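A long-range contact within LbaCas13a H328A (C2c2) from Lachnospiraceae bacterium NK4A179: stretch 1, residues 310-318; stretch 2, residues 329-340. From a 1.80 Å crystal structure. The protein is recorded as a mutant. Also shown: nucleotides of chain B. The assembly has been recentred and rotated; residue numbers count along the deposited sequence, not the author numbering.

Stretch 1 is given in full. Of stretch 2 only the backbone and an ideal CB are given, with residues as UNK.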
# COMPACT_ATOMS: atom_id res chain seq x y z
N PHE A 310 -25.15 25.15 -6.33
CA PHE A 310 -26.12 24.28 -5.69
C PHE A 310 -27.36 25.02 -5.20
O PHE A 310 -28.40 24.38 -5.01
CB PHE A 310 -25.49 23.55 -4.50
CG PHE A 310 -24.50 22.52 -4.92
CD1 PHE A 310 -24.93 21.29 -5.39
CD2 PHE A 310 -23.14 22.79 -4.87
CE1 PHE A 310 -24.01 20.32 -5.80
CE2 PHE A 310 -22.22 21.82 -5.28
CZ PHE A 310 -22.66 20.59 -5.74
N TYR A 311 -27.28 26.32 -4.97
CA TYR A 311 -28.39 27.04 -4.37
C TYR A 311 -28.90 28.17 -5.24
O TYR A 311 -29.91 28.79 -4.88
CB TYR A 311 -27.99 27.58 -2.98
CG TYR A 311 -27.55 26.46 -2.07
CD1 TYR A 311 -28.48 25.68 -1.39
CD2 TYR A 311 -26.20 26.14 -1.93
CE1 TYR A 311 -28.06 24.62 -0.57
CE2 TYR A 311 -25.78 25.11 -1.11
CZ TYR A 311 -26.71 24.35 -0.44
OH TYR A 311 -26.27 23.32 0.37
N GLY A 312 -28.27 28.43 -6.37
CA GLY A 312 -28.80 29.39 -7.32
C GLY A 312 -28.39 30.82 -6.98
O GLY A 312 -27.99 31.14 -5.87
N SER A 313 -28.50 31.68 -8.00
CA SER A 313 -28.01 33.05 -7.92
C SER A 313 -28.78 33.91 -6.93
O SER A 313 -28.32 35.00 -6.59
CB SER A 313 -28.06 33.69 -9.30
OG SER A 313 -29.40 33.80 -9.73
N ASP A 314 -29.94 33.46 -6.45
CA ASP A 314 -30.72 34.23 -5.49
C ASP A 314 -30.47 33.81 -4.05
O ASP A 314 -31.18 34.26 -3.15
CB ASP A 314 -32.21 34.12 -5.81
CG ASP A 314 -32.64 35.07 -6.91
OD1 ASP A 314 -32.37 36.29 -6.78
OD2 ASP A 314 -33.23 34.60 -7.90
N ASP A 315 -29.47 32.96 -3.80
CA ASP A 315 -29.14 32.61 -2.43
C ASP A 315 -28.70 33.85 -1.67
O ASP A 315 -28.01 34.72 -2.22
CB ASP A 315 -28.03 31.55 -2.40
CG ASP A 315 -27.72 31.11 -0.99
OD1 ASP A 315 -28.37 30.16 -0.51
OD2 ASP A 315 -26.83 31.72 -0.36
N SER A 316 -29.11 33.94 -0.40
CA SER A 316 -28.87 35.15 0.38
C SER A 316 -27.39 35.47 0.53
O SER A 316 -27.04 36.64 0.70
CB SER A 316 -29.53 35.02 1.76
OG SER A 316 -28.94 33.98 2.51
N LYS A 317 -26.51 34.46 0.42
CA LYS A 317 -25.08 34.72 0.53
C LYS A 317 -24.48 35.28 -0.74
O LYS A 317 -23.30 35.65 -0.74
CB LYS A 317 -24.34 33.44 0.93
CG LYS A 317 -24.36 33.16 2.43
CD LYS A 317 -23.76 34.33 3.20
CE LYS A 317 -23.70 34.05 4.69
NZ LYS A 317 -25.06 33.93 5.28
N LEU A 318 -25.25 35.35 -1.82
CA LEU A 318 -24.79 35.96 -3.06
C LEU A 318 -25.35 37.36 -3.28
O LEU A 318 -25.01 38.00 -4.28
CB LEU A 318 -25.18 35.08 -4.25
CG LEU A 318 -24.60 33.67 -4.18
CD1 LEU A 318 -25.02 32.86 -5.40
CD2 LEU A 318 -23.07 33.80 -4.09
N UNK A 329 -18.44 29.08 8.33
CA UNK A 329 -19.78 29.21 8.89
C UNK A 329 -20.84 28.88 7.85
O UNK A 329 -21.84 28.21 8.15
CB UNK A 329 -20.00 30.62 9.43
N UNK A 330 -20.65 29.35 6.61
CA UNK A 330 -21.59 28.99 5.57
C UNK A 330 -21.57 27.49 5.31
O UNK A 330 -22.63 26.87 5.16
CB UNK A 330 -21.28 29.76 4.28
N UNK A 331 -20.37 26.91 5.27
CA UNK A 331 -20.24 25.47 5.08
C UNK A 331 -21.00 24.72 6.17
O UNK A 331 -21.77 23.79 5.88
CB UNK A 331 -18.77 25.06 5.08
N UNK A 332 -20.80 25.13 7.43
CA UNK A 332 -21.52 24.51 8.54
C UNK A 332 -23.02 24.66 8.36
O UNK A 332 -23.79 23.76 8.72
CB UNK A 332 -21.09 25.12 9.87
N UNK A 333 -23.46 25.79 7.79
CA UNK A 333 -24.89 26.04 7.63
C UNK A 333 -25.52 25.11 6.61
O UNK A 333 -26.62 24.59 6.84
CB UNK A 333 -25.13 27.49 7.22
N UNK A 334 -24.85 24.89 5.47
CA UNK A 334 -25.45 24.02 4.46
C UNK A 334 -25.50 22.57 4.92
O UNK A 334 -26.38 21.82 4.47
CB UNK A 334 -24.67 24.12 3.15
N UNK A 335 -24.60 22.17 5.81
CA UNK A 335 -24.59 20.80 6.31
C UNK A 335 -25.91 20.46 6.99
O UNK A 335 -26.50 19.40 6.75
CB UNK A 335 -23.43 20.59 7.28
N UNK A 336 -26.41 21.36 7.85
CA UNK A 336 -27.68 21.12 8.54
C UNK A 336 -28.88 21.52 7.70
O UNK A 336 -30.01 21.48 8.20
CB UNK A 336 -27.71 21.88 9.87
N UNK A 337 -28.67 21.91 6.44
CA UNK A 337 -29.77 22.21 5.55
C UNK A 337 -30.43 20.92 5.07
O UNK A 337 -29.76 19.93 4.79
CB UNK A 337 -29.29 23.04 4.36
N UNK A 338 -31.76 20.95 4.96
CA UNK A 338 -32.54 19.77 4.65
C UNK A 338 -33.00 19.70 3.20
O UNK A 338 -33.71 18.76 2.84
CB UNK A 338 -33.76 19.71 5.57
N UNK A 339 -32.61 20.66 2.38
CA UNK A 339 -33.00 20.67 0.98
C UNK A 339 -32.57 19.38 0.28
O UNK A 339 -31.49 18.85 0.53
CB UNK A 339 -32.40 21.88 0.27
N UNK A 340 -33.44 18.88 -0.59
CA UNK A 340 -33.17 17.67 -1.34
C UNK A 340 -32.63 18.04 -2.72
O UNK A 340 -33.20 18.91 -3.39
CB UNK A 340 -34.43 16.81 -1.46
P A B 3 -17.58 20.54 8.39
OP1 A B 3 -17.69 19.81 7.10
OP2 A B 3 -18.66 21.48 8.82
O5' A B 3 -17.42 19.54 9.60
C5' A B 3 -17.92 18.23 9.51
C4' A B 3 -16.91 17.26 10.03
O4' A B 3 -17.20 17.00 11.43
C3' A B 3 -17.00 15.90 9.35
O3' A B 3 -16.17 15.83 8.20
C2' A B 3 -16.64 14.93 10.46
O2' A B 3 -15.24 14.93 10.66
C1' A B 3 -17.28 15.62 11.66
N9 A B 3 -18.71 15.30 11.80
C8 A B 3 -19.77 16.20 11.74
N7 A B 3 -20.94 15.65 11.94
C5 A B 3 -20.64 14.30 12.13
C6 A B 3 -21.44 13.18 12.41
N6 A B 3 -22.77 13.25 12.50
N1 A B 3 -20.84 11.98 12.57
C2 A B 3 -19.50 11.92 12.47
N3 A B 3 -18.65 12.91 12.22
C4 A B 3 -19.28 14.08 12.06

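Position 329 opens the segment in helix (phi/psi -64/-42), and its ideal CB has nothing of stretch 1 within 5.5 Å; almost any helix-compatible residue would serve. It is E329, which makes no contact across the stretches.

At position 330 CA-to-CB points toward stretch 1, with the ideal CB 4.9 Å from K317 CE. A lysine side chain there favours an acidic or polar partner, though an aliphatic one could pack on its methylenes. The residue is D330, chi1 t. Its OD1 lies 3.5 Å from K317 CG, and water 4 links the two side chains, donating to D330 OD1 at 2.5 Å and accepting a weak bond from K317 NZ at 3.4 Å.

Positions 331, 332 and 333 are helical and out of reach of stretch 1, so the contact sets no limit and any helix-compatible residue would do; they are A331, A332 and A333.

Position 334 is the most constrained. Its CB points toward stretch 1, 3.3 Å from Y311 OH, with the tyrosine ring and the D315 carboxylate beyond. A long side chain is needed to reach that acid, and a cationic one would suit both acid and ring; lysine or arginine fits. R334 takes the site with chi1 and chi2 both m. R334 NH1 donates to D315 OD1 at 2.7 Å (171°) and R334 NH2 to D315 OD2 at 2.9 Å (169°), a nearly linear two-pronged salt bridge at the guanidinium edge. R334 CZ sits 4.4 Å from the Y311 ring centroid, 18° off the normal, a cation-pi contact over the face. D330, one helical turn earlier, holds the same group: R334 NH2 reaches D330 OD1 at 2.8 Å.

Position 335 points away from stretch 1, leaving polar residues free to face other partners. R335 places NH1 2.8 Å from N7 of A3 in chain B. Position 336, the first to leave helical phi/psi, is unconstrained by stretch 1; it is V336.

At position 337 CB points toward stretch 1, 5.0 Å from Y311 OH; a short polar or modest aliphatic residue would fit. D337 brings OD2 to 3.6 Å from Y311 CE1, while D337 OD1 accepts from the backbone N of position 339 at 3.1 Å.

Position 338 is out of reach and permissive: N338.

Position 339 faces Y311, its ideal CB 5.2 Å from CE1, and the carbonyl of Y311 invites a donor; a flat or long polar side chain would suit. R339 lays a guanidinium face against the ring edge, CZ 3.6 Å from Y311 CD1. Water 2 bridges R339 NH1 (2.8 Å) to Y311 O (2.7 Å).

Position 340 is beyond reach, so almost any residue would serve; it is E340.

Stretch 2 (329-340) EDAAARRVDNRE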
# COMPACT_ATOMS: atom_id res chain seq x y z
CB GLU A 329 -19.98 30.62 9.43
CG GLU A 329 -21.09 30.77 10.44
CD GLU A 329 -20.99 32.07 11.22
OE1 GLU A 329 -21.77 33.00 10.93
OE2 GLU A 329 -20.12 32.16 12.12
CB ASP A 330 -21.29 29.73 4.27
CG ASP A 330 -22.31 29.43 3.21
OD1 ASP A 330 -23.47 29.87 3.37
OD2 ASP A 330 -22.00 28.71 2.24
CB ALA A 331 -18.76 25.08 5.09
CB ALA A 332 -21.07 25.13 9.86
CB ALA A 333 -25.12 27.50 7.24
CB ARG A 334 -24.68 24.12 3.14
CG ARG A 334 -24.28 25.52 2.73
CD ARG A 334 -25.47 26.36 2.29
NE ARG A 334 -25.07 27.75 2.07
CZ ARG A 334 -25.82 28.65 1.44
NH1 ARG A 334 -27.02 28.31 0.97
NH2 ARG A 334 -25.37 29.89 1.29
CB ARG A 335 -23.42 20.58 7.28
CG ARG A 335 -23.31 19.16 7.82
CD ARG A 335 -22.41 19.07 9.06
NE ARG A 335 -22.76 17.92 9.90
CZ ARG A 335 -23.11 17.99 11.19
NH1 ARG A 335 -23.41 16.89 11.86
NH2 ARG A 335 -23.16 19.17 11.81
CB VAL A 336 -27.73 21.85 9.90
CG1 VAL A 336 -26.96 21.08 10.96
CG2 VAL A 336 -27.21 23.27 9.77
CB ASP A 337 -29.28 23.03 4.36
CG ASP A 337 -30.40 23.46 3.43
OD1 ASP A 337 -31.57 23.23 3.76
OD2 ASP A 337 -30.09 24.04 2.36
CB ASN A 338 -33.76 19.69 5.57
CG ASN A 338 -33.56 18.70 6.69
OD1 ASN A 338 -33.14 17.56 6.45
ND2 ASN A 338 -33.86 19.12 7.92
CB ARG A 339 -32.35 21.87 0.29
CG ARG A 339 -32.97 22.24 -1.03
CD ARG A 339 -32.54 23.63 -1.45
NE ARG A 339 -32.15 24.47 -0.32
CZ ARG A 339 -31.94 25.78 -0.42
NH1 ARG A 339 -32.09 26.37 -1.60
NH2 ARG A 339 -31.59 26.49 0.64
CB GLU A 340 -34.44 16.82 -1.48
CG GLU A 340 -35.11 16.54 -0.15
CD GLU A 340 -36.12 15.42 -0.23
OE1 GLU A 340 -36.56 15.09 -1.36
OE2 GLU A 340 -36.48 14.88 0.83
O HOH W 1 -31.13 24.36 -4.16
O HOH W 2 -31.79 28.82 -2.90
O HOH W 3 -30.87 29.55 -0.68
O HOH W 4 -25.22 30.56 5.02
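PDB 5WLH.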